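Local coordinates for sensor protein (Rhodopseudomonas palustris, PDB 2OOL) that senses light through a bound biliverdin, this chain being the chromophore-binding part of a bacteriophytochrome that probably passes the signal on as a histidine kinase, at residues Y272-I284 against M295-S307. Sequence-based numbering, arbitrary orientation. Where two conformers were deposited one is given.
Sequences YMVNMGMHAAMSI and MISCHNLTPRFVS. With LBV (3-[2-[(Z)-[3-(2-carboxyethyl)-5-[(Z)-(4-ethenyl-3-methyl-5-oxidanylidene-pyrrol-2-ylidene)methyl]-4-methyl-pyrrol-1-ium -2-ylidene]methyl]-5-[(Z)-[(3E)-3-ethylidene-4-methyl-5-oxidanylidene-pyrrolidin-2-ylidene]methyl]-4-methyl-1H-pyrrol-3- yl]propanoic acid), chain C.
The imidazole of His299 is packed among three methionines where helix 267-276 turns into strand 280-288. Met273 lays its methyl CE over one ring face, offset toward the rim, a CH-pi contact 3.9 Å from the His299 ring centroid. Met276 brings SD obliquely to CE1 of His299, and Met278 crosses at about a right angle, CG 3.7 Å from His299 CB. CG of His299 lies anti to its carbonyl carbon (chi1 -72°), which sets CE1 2.9 Å from O_D of the biliverdin; ND1 is hydrogen-bonded to Arg181. Cutting this residue back to alanine is likely to leave Arg181 without its imidazole partner and the Met273 methyl without a ring to lie on. On the same sheet face, Ser297 OG donates to biliverdin O_D (2.7 Å), and one water links Ser297 OG to propionate O1C. Antiparallel pairing holds the two strands, with Cys298 N to Met282 O at 2.7 Å, and ends in a classic beta bulge where His279 and Ala280 both face Asn300. Beyond it the contact loosens toward solvent: exposed Leu301 lays CD1 3.5 Å from Gly277 O, and Pro303 CD merely rests 4.0 Å from His279 CB. Within the GAF domain's antiparallel sheet, this hairpin lies between strands 181-187 and 230-233; Met282, Ile284 and Cys298 face helices 162-177 and 308-332, while the opposite face carries the chromophore.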
ATOM      1  N   TYR A 272     -21.522  14.299  22.310  1.00 58.54           N
ATOM      2  CA  TYR A 272     -22.181  14.065  21.039  1.00 58.22           C
ATOM      3  C   TYR A 272     -22.078  12.605  20.634  1.00 57.97           C
ATOM      4  O   TYR A 272     -23.054  11.999  20.176  1.00 55.17           O
ATOM      5  CB  TYR A 272     -21.507  14.908  19.968  1.00 59.74           C
ATOM      6  CG  TYR A 272     -22.044  14.728  18.567  1.00 60.05           C
ATOM      7  CD1 TYR A 272     -21.443  13.837  17.673  1.00 62.42           C
ATOM      8  CD2 TYR A 272     -23.100  15.498  18.115  1.00 62.30           C
ATOM      9  CE1 TYR A 272     -21.923  13.687  16.383  1.00 62.48           C
ATOM     10  CE2 TYR A 272     -23.594  15.362  16.816  1.00 63.57           C
ATOM     11  CZ  TYR A 272     -23.007  14.461  15.955  1.00 63.92           C
ATOM     12  OH  TYR A 272     -23.508  14.352  14.661  1.00 64.63           O
ATOM     13  N   MET A 273     -20.875  12.049  20.768  1.00 56.75           N
ATOM     14  CA  MET A 273     -20.645  10.658  20.374  1.00 56.77           C
ATOM     15  C   MET A 273     -21.304   9.663  21.323  1.00 56.36           C
ATOM     16  O   MET A 273     -21.776   8.626  20.889  1.00 55.76           O
ATOM     17  CB  MET A 273     -19.161  10.380  20.245  1.00 56.63           C
ATOM     18  CG  MET A 273     -18.508  11.140  19.129  1.00 55.85           C
ATOM     19  SD  MET A 273     -19.216  10.739  17.539  1.00 57.71           S
ATOM     20  CE  MET A 273     -18.910   8.961  17.492  1.00 58.97           C
ATOM     21  N   VAL A 274     -21.340   9.971  22.614  1.00 56.99           N
ATOM     22  CA  VAL A 274     -22.123   9.171  23.556  1.00 57.61           C
ATOM     23  C   VAL A 274     -23.585   9.024  23.085  1.00 58.53           C
ATOM     24  O   VAL A 274     -24.144   7.896  23.029  1.00 57.84           O
ATOM     25  CB  VAL A 274     -22.033   9.755  24.995  1.00 57.20           C
ATOM     26  CG1 VAL A 274     -23.083   9.131  25.897  1.00 56.85           C
ATOM     27  CG2 VAL A 274     -20.634   9.530  25.568  1.00 55.21           C
ATOM     28  N   ASN A 275     -24.184  10.153  22.695  1.00 59.51           N
ATOM     29  CA  ASN A 275     -25.552  10.169  22.176  1.00 60.23           C
ATOM     30  C   ASN A 275     -25.678   9.466  20.852  1.00 60.78           C
ATOM     31  O   ASN A 275     -26.724   8.891  20.543  1.00 61.25           O
ATOM     32  CB  ASN A 275     -26.082  11.604  22.064  1.00 60.91           C
ATOM     33  CG  ASN A 275     -26.058  12.329  23.405  1.00 64.10           C
ATOM     34  OD1 ASN A 275     -26.030  11.689  24.462  1.00 67.53           O
ATOM     35  ND2 ASN A 275     -26.023  13.668  23.372  1.00 67.32           N
ATOM     36  N   MET A 276     -24.617   9.474  20.066  1.00 61.65           N
ATOM     37  CA  MET A 276     -24.594   8.705  18.810  1.00 62.06           C
ATOM     38  C   MET A 276     -24.627   7.186  19.090  1.00 60.47           C
ATOM     39  O   MET A 276     -25.036   6.420  18.249  1.00 59.47           O
ATOM     40  CB  MET A 276     -23.298   9.033  18.050  1.00 62.30           C
ATOM     41  CG  MET A 276     -23.311   8.727  16.553  1.00 63.54           C
ATOM     42  SD  MET A 276     -23.036  10.251  15.583  1.00 70.47           S
ATOM     43  CE  MET A 276     -24.241  10.057  14.281  1.00 63.34           C
ATOM     44  N   GLY A 277     -24.098   6.771  20.250  1.00 59.11           N
ATOM     45  CA  GLY A 277     -23.904   5.352  20.550  1.00 58.28           C
ATOM     46  C   GLY A 277     -22.703   4.705  19.865  1.00 57.09           C
ATOM     47  O   GLY A 277     -22.685   3.495  19.660  1.00 55.52           O
ATOM     48  N   MET A 278     -21.690   5.487  19.515  1.00 55.89           N
ATOM     49  CA  MET A 278     -20.500   4.921  18.921  1.00 56.04           C
ATOM     50  C   MET A 278     -19.324   5.349  19.743  1.00 55.38           C
ATOM     51  O   MET A 278     -19.109   6.556  19.874  1.00 56.34           O
ATOM     52  CB  MET A 278     -20.341   5.387  17.473  1.00 56.35           C
ATOM     53  CG  MET A 278     -21.374   4.829  16.540  1.00 56.53           C
ATOM     54  SD  MET A 278     -21.205   3.060  16.148  1.00 60.21           S
ATOM     55  CE  MET A 278     -22.424   2.831  14.914  1.00 57.23           C
ATOM     56  N   HIS A 279     -18.561   4.387  20.297  1.00 54.38           N
ATOM     57  CA  HIS A 279     -17.479   4.709  21.258  1.00 54.42           C
ATOM     58  C   HIS A 279     -16.033   4.767  20.754  1.00 53.09           C
ATOM     59  O   HIS A 279     -15.111   4.988  21.535  1.00 54.52           O
ATOM     60  CB  HIS A 279     -17.571   3.775  22.471  1.00 54.83           C
ATOM     61  CG  HIS A 279     -18.718   4.079  23.365  1.00 55.82           C
ATOM     62  ND1 HIS A 279     -20.019   4.087  22.912  1.00 56.39           N
ATOM     63  CD2 HIS A 279     -18.769   4.425  24.670  1.00 58.16           C
ATOM     64  CE1 HIS A 279     -20.825   4.396  23.908  1.00 55.17           C
ATOM     65  NE2 HIS A 279     -20.099   4.586  24.990  1.00 57.28           N
ATOM     66  N   ALA A 280     -15.832   4.566  19.464  1.00 52.95           N
ATOM     67  CA  ALA A 280     -14.546   4.849  18.772  1.00 53.51           C
ATOM     68  C   ALA A 280     -14.936   5.667  17.555  1.00 53.01           C
ATOM     69  O   ALA A 280     -15.972   5.386  16.951  1.00 54.14           O
ATOM     70  CB  ALA A 280     -13.838   3.533  18.301  1.00 51.67           C
ATOM     71  N   ALA A 281     -14.115   6.641  17.209  1.00 52.92           N
ATOM     72  CA  ALA A 281     -14.292   7.521  16.054  1.00 53.33           C
ATOM     73  C   ALA A 281     -12.930   7.794  15.409  1.00 53.31           C
ATOM     74  O   ALA A 281     -11.928   7.990  16.098  1.00 52.93           O
ATOM     75  CB  ALA A 281     -14.868   8.828  16.489  1.00 52.55           C
ATOM     76  N   MET A 282     -12.913   7.825  14.087  1.00 53.33           N
ATOM     77  CA  MET A 282     -11.741   8.260  13.337  1.00 54.27           C
ATOM     78  C   MET A 282     -12.182   8.978  12.079  1.00 53.28           C
ATOM     79  O   MET A 282     -13.068   8.480  11.342  1.00 54.38           O
ATOM     80  CB  MET A 282     -10.894   7.067  12.906  1.00 53.83           C
ATOM     81  CG  MET A 282      -9.726   7.502  11.971  1.00 55.34           C
ATOM     82  SD  MET A 282      -8.613   6.153  11.540  1.00 63.11           S
ATOM     83  CE  MET A 282      -9.683   5.068  10.691  1.00 61.41           C
ATOM     84  N   SER A 283     -11.535  10.085  11.766  1.00 53.30           N
ATOM     85  CA  SER A 283     -11.883  10.795  10.549  1.00 54.14           C
ATOM     86  C   SER A 283     -10.665  11.334   9.808  1.00 53.46           C
ATOM     87  O   SER A 283      -9.625  11.533  10.382  1.00 52.52           O
ATOM     88  CB  SER A 283     -12.954  11.875  10.834  1.00 54.57           C
ATOM     89  OG  SER A 283     -12.581  12.768  11.873  1.00 55.67           O
ATOM     90  N   ILE A 284     -10.839  11.462   8.487  1.00 53.59           N
ATOM     91  CA  ILE A 284      -9.834  11.902   7.547  1.00 52.97           C
ATOM     92  C   ILE A 284     -10.488  12.984   6.696  1.00 53.20           C
ATOM     93  O   ILE A 284     -11.578  12.789   6.110  1.00 54.40           O
ATOM     94  CB  ILE A 284      -9.361  10.755   6.621  1.00 52.96           C
ATOM     95  CG1 ILE A 284      -8.816   9.531   7.404  1.00 53.84           C
ATOM     96  CG2 ILE A 284      -8.361  11.245   5.627  1.00 52.96           C
ATOM     97  CD1 ILE A 284      -9.829   8.455   7.562  1.00 57.65           C
ATOM     98  N   MET A 295     -15.398  14.925   4.740  1.00 55.19           N
ATOM     99  CA  MET A 295     -14.679  14.049   5.663  1.00 56.23           C
ATOM    100  C   MET A 295     -15.097  12.594   5.453  1.00 55.90           C
ATOM    101  O   MET A 295     -16.250  12.325   5.118  1.00 55.60           O
ATOM    102  CB  MET A 295     -15.035  14.386   7.112  1.00 57.52           C
ATOM    103  CG  MET A 295     -14.963  15.822   7.486  1.00 62.80           C
ATOM    104  SD  MET A 295     -13.506  16.260   8.469  1.00 64.39           S
ATOM    105  CE  MET A 295     -14.215  15.969  10.095  1.00 67.96           C
ATOM    106  N   ILE A 296     -14.143  11.682   5.621  1.00 54.89           N
ATOM    107  CA  ILE A 296     -14.412  10.267   5.811  1.00 54.18           C
ATOM    108  C   ILE A 296     -14.488  10.072   7.307  1.00 53.15           C
ATOM    109  O   ILE A 296     -13.531  10.330   8.019  1.00 52.65           O
ATOM    110  CB  ILE A 296     -13.295   9.391   5.235  1.00 54.24           C
ATOM    111  CG1 ILE A 296     -13.059   9.772   3.772  1.00 54.35           C
ATOM    112  CG2 ILE A 296     -13.649   7.913   5.393  1.00 55.24           C
ATOM    113  CD1 ILE A 296     -12.208   8.792   2.983  1.00 54.46           C
ATOM    114  N   SER A 297     -15.675   9.710   7.782  1.00 53.52           N
ATOM    115  CA  SER A 297     -15.947   9.540   9.201  1.00 53.20           C
ATOM    116  C   SER A 297     -16.212   8.054   9.485  1.00 53.21           C
ATOM    117  O   SER A 297     -17.081   7.445   8.862  1.00 52.44           O
ATOM    118  CB  SER A 297     -17.208  10.312   9.560  1.00 53.96           C
ATOM    119  OG  SER A 297     -17.545  10.212  10.941  1.00 53.34           O
ATOM    120  N   CYS A 298     -15.452   7.508  10.428  1.00 53.37           N
ATOM    121  CA  CYS A 298     -15.415   6.096  10.747  1.00 52.93           C
ATOM    122  C   CYS A 298     -15.866   5.894  12.217  1.00 52.73           C
ATOM    123  O   CYS A 298     -15.266   6.408  13.123  1.00 51.86           O
ATOM    124  CB  CYS A 298     -13.986   5.573  10.560  1.00 53.08           C
ATOM    125  SG  CYS A 298     -13.092   6.055   9.034  1.00 55.39           S
ATOM    126  N   HIS A 299     -16.929   5.125  12.434  1.00 53.51           N
ATOM    127  CA  HIS A 299     -17.434   4.889  13.778  1.00 53.13           C
ATOM    128  C   HIS A 299     -17.416   3.392  14.116  1.00 52.84           C
ATOM    129  O   HIS A 299     -17.601   2.538  13.246  1.00 50.70           O
ATOM    130  CB  HIS A 299     -18.882   5.346  13.862  1.00 53.22           C
ATOM    131  CG  HIS A 299     -19.062   6.826  13.839  1.00 54.73           C
ATOM    132  ND1 HIS A 299     -20.297   7.408  13.617  1.00 52.53           N
ATOM    133  CD2 HIS A 299     -18.169   7.846  13.964  1.00 51.38           C
ATOM    134  CE1 HIS A 299     -20.156   8.726  13.634  1.00 57.13           C
ATOM    135  NE2 HIS A 299     -18.882   9.016  13.851  1.00 53.70           N
ATOM    136  N   ASN A 300     -17.178   3.114  15.389  1.00 52.76           N
ATOM    137  CA  ASN A 300     -17.265   1.782  15.914  1.00 52.89           C
ATOM    138  C   ASN A 300     -18.120   1.802  17.184  1.00 53.20           C
ATOM    139  O   ASN A 300     -18.101   2.760  17.946  1.00 53.08           O
ATOM    140  CB  ASN A 300     -15.869   1.179  16.175  1.00 53.03           C
ATOM    141  CG  ASN A 300     -15.867  -0.347  16.007  1.00 55.02           C
ATOM    142  OD1 ASN A 300     -16.091  -0.834  14.911  1.00 53.66           O
ATOM    143  ND2 ASN A 300     -15.637  -1.093  17.098  1.00 52.69           N
ATOM    144  N   LEU A 301     -18.867   0.739  17.403  1.00 52.93           N
ATOM    145  CA  LEU A 301     -19.699   0.648  18.588  1.00 53.54           C
ATOM    146  C   LEU A 301     -18.877   0.633  19.850  1.00 53.86           C
ATOM    147  O   LEU A 301     -19.226   1.298  20.835  1.00 55.21           O
ATOM    148  CB  LEU A 301     -20.538  -0.630  18.541  1.00 53.67           C
ATOM    149  CG  LEU A 301     -21.574  -0.826  19.675  1.00 54.86           C
ATOM    150  CD1 LEU A 301     -22.855   0.003  19.428  1.00 56.35           C
ATOM    151  CD2 LEU A 301     -21.911  -2.305  19.864  1.00 52.88           C
ATOM    152  N   THR A 302     -17.781  -0.126  19.834  1.00 53.29           N
ATOM    153  CA  THR A 302     -16.991  -0.356  21.052  1.00 52.89           C
ATOM    154  C   THR A 302     -15.615   0.292  20.836  1.00 52.18           C
ATOM    155  O   THR A 302     -15.205   0.489  19.697  1.00 51.94           O
ATOM    156  CB  THR A 302     -16.875  -1.905  21.309  1.00 52.70           C
ATOM    157  OG1 THR A 302     -16.251  -2.485  20.173  1.00 53.66           O
ATOM    158  CG2 THR A 302     -18.281  -2.596  21.439  1.00 51.39           C
ATOM    159  N   PRO A 303     -14.898   0.645  21.911  1.00 52.21           N
ATOM    160  CA  PRO A 303     -13.555   1.216  21.727  1.00 52.81           C
ATOM    161  C   PRO A 303     -12.622   0.447  20.777  1.00 53.25           C
ATOM    162  O   PRO A 303     -12.546  -0.740  20.844  1.00 53.08           O
ATOM    163  CB  PRO A 303     -12.997   1.210  23.143  1.00 51.98           C
ATOM    164  CG  PRO A 303     -14.204   1.404  24.004  1.00 51.02           C
ATOM    165  CD  PRO A 303     -15.287   0.637  23.329  1.00 51.62           C
ATOM    166  N   ARG A 304     -11.847   1.131  19.948  1.00 55.86           N
ATOM    167  CA  ARG A 304     -10.965   0.448  19.019  1.00 56.23           C
ATOM    168  C   ARG A 304      -9.866   1.326  18.423  1.00 56.70           C
ATOM    169  O   ARG A 304     -10.163   2.438  17.925  1.00 56.75           O
ATOM    170  CB  ARG A 304     -11.792  -0.082  17.892  1.00 56.62           C
ATOM    171  CG  ARG A 304     -10.997  -0.836  16.847  1.00 57.06           C
ATOM    172  CD  ARG A 304     -11.954  -1.575  15.891  1.00 59.66           C
ATOM    173  NE  ARG A 304     -11.173  -2.240  14.851  1.00 61.74           N
ATOM    174  CZ  ARG A 304     -11.089  -3.549  14.692  1.00 64.75           C
ATOM    175  NH1 ARG A 304     -11.800  -4.360  15.448  1.00 67.40           N
ATOM    176  NH2 ARG A 304     -10.333  -4.050  13.720  1.00 68.14           N
ATOM    177  N   PHE A 305      -8.645   0.785  18.372  1.00 55.88           N
ATOM    178  CA  PHE A 305      -7.480   1.529  17.906  1.00 56.85           C
ATOM    179  C   PHE A 305      -7.106   1.113  16.506  1.00 56.98           C
ATOM    180  O   PHE A 305      -7.267  -0.035  16.126  1.00 58.33           O
ATOM    181  CB  PHE A 305      -6.286   1.299  18.834  1.00 56.75           C
ATOM    182  CG  PHE A 305      -5.049   2.115  18.474  1.00 56.36           C
ATOM    183  CD1 PHE A 305      -3.899   1.491  17.993  1.00 55.26           C
ATOM    184  CD2 PHE A 305      -5.050   3.497  18.606  1.00 57.38           C
ATOM    185  CE1 PHE A 305      -2.775   2.215  17.671  1.00 56.12           C
ATOM    186  CE2 PHE A 305      -3.933   4.247  18.277  1.00 58.10           C
ATOM    187  CZ  PHE A 305      -2.767   3.590  17.804  1.00 56.98           C
ATOM    188  N   VAL A 306      -6.605   2.064  15.746  1.00 56.37           N
ATOM    189  CA  VAL A 306      -6.127   1.835  14.405  1.00 56.62           C
ATOM    190  C   VAL A 306      -4.687   2.344  14.354  1.00 55.74           C
ATOM    191  O   VAL A 306      -4.406   3.492  14.771  1.00 55.79           O
ATOM    192  CB  VAL A 306      -7.039   2.586  13.335  1.00 57.30           C
ATOM    193  CG1 VAL A 306      -6.555   2.329  11.906  1.00 56.68           C
ATOM    194  CG2 VAL A 306      -8.473   2.145  13.467  1.00 56.43           C
ATOM    195  N   SER A 307      -3.753   1.493  13.926  1.00 54.81           N
ATOM    196  CA  SER A 307      -2.301   1.857  14.010  1.00 55.07           C
ATOM    197  C   SER A 307      -1.926   3.022  13.105  1.00 54.12           C
ATOM    198  O   SER A 307      -2.633   3.341  12.182  1.00 53.83           O
ATOM    199  CB  SER A 307      -1.412   0.671  13.648  1.00 55.03           C
ATOM    200  OG  SER A 307      -1.384   0.493  12.234  1.00 54.90           O
TER
HETATM  201  C1A LBV C 400     -21.814  19.561  18.434  1.00 55.95           C
HETATM  202  C1B LBV C 400     -17.388  19.811  18.109  1.00 50.99           C
HETATM  203  O1B LBV C 400     -11.246  18.477  19.656  1.00 34.79           O
HETATM  204  C1C LBV C 400     -16.428  16.550  15.101  1.00 43.62           C
HETATM  205  O1C LBV C 400     -14.002  12.172  13.691  1.00 38.53           O
HETATM  206  C1D LBV C 400     -19.902  14.227  12.872  1.00 49.75           C
HETATM  207  C2A LBV C 400     -22.114  20.883  19.096  1.00 54.65           C
HETATM  208  C2B LBV C 400     -16.036  20.091  18.347  1.00 46.95           C
HETATM  209  O2B LBV C 400     -10.991  17.811  17.573  1.00 34.47           O
HETATM  210  C2C LBV C 400     -15.846  15.604  14.231  1.00 40.66           C
HETATM  211  O2C LBV C 400     -15.226  12.149  15.534  1.00 32.55           O
HETATM  212  C2D LBV C 400     -21.068  14.297  12.081  1.00 50.56           C
HETATM  213  C3A LBV C 400     -20.666  21.393  19.211  1.00 55.35           C
HETATM  214  C3B LBV C 400     -15.270  19.201  17.597  1.00 44.10           C
HETATM  215  C3C LBV C 400     -16.887  15.030  13.518  1.00 43.20           C
HETATM  216  C3D LBV C 400     -21.255  13.035  11.561  1.00 51.80           C
HETATM  217  C4A LBV C 400     -19.777  20.431  18.658  1.00 54.88           C
HETATM  218  C4B LBV C 400     -16.179  18.396  16.850  1.00 44.24           C
HETATM  219  C4C LBV C 400     -18.092  15.592  13.972  1.00 43.28           C
HETATM  220  C4D LBV C 400     -20.214  12.232  12.047  1.00 52.52           C
HETATM  221  CAA LBV C 400     -20.250  22.628  19.757  1.00 55.80           C
HETATM  222  CAB LBV C 400     -13.735  19.134  17.591  1.00 40.89           C
HETATM  223  CAC LBV C 400     -14.373  15.188  14.013  1.00 41.48           C
HETATM  224  CAD LBV C 400     -22.306  12.675  10.752  1.00 50.72           C
HETATM  225  CBA LBV C 400     -21.137  23.790  20.321  1.00 58.06           C
HETATM  226  CBB LBV C 400     -13.206  17.988  18.430  1.00 38.07           C
HETATM  227  CBC LBV C 400     -13.936  14.125  15.070  1.00 40.03           C
HETATM  228  CBD LBV C 400     -22.461  11.399  10.224  1.00 50.46           C
HETATM  229  CGB LBV C 400     -11.675  18.105  18.556  1.00 36.62           C
HETATM  230  CGC LBV C 400     -14.425  12.677  14.742  1.00 39.62           C
HETATM  231  CHB LBV C 400     -18.384  20.626  18.667  1.00 49.81           C
HETATM  232  CHC LBV C 400     -15.690  17.368  15.985  1.00 42.67           C
HETATM  233  CHD LBV C 400     -19.396  15.332  13.543  1.00 46.33           C
HETATM  234  CMA LBV C 400     -22.733  20.611  20.477  0.50 56.38           C
HETATM  235  CMB LBV C 400     -15.480  21.169  19.304  1.00 42.99           C
HETATM  236  CMC LBV C 400     -16.642  13.955  12.437  1.00 40.02           C
HETATM  237  CMD LBV C 400     -21.985  15.508  11.800  1.00 47.67           C
HETATM  238  N_A LBV C 400     -20.493  19.388  18.220  1.00 55.96           N
HETATM  239  O_A LBV C 400     -22.665  18.734  18.120  1.00 55.40           O
HETATM  240  N_B LBV C 400     -17.405  18.818  17.203  1.00 43.22           N
HETATM  241  N_C LBV C 400     -17.756  16.480  14.910  1.00 43.28           N
HETATM  242  N_D LBV C 400     -19.449  12.987  12.834  1.00 49.36           N
HETATM  243  O_D LBV C 400     -20.000  11.028  11.826  1.00 48.55           O
HETATM  244  O   HOH W   1     -15.462   9.982  12.829  1.00 42.83           O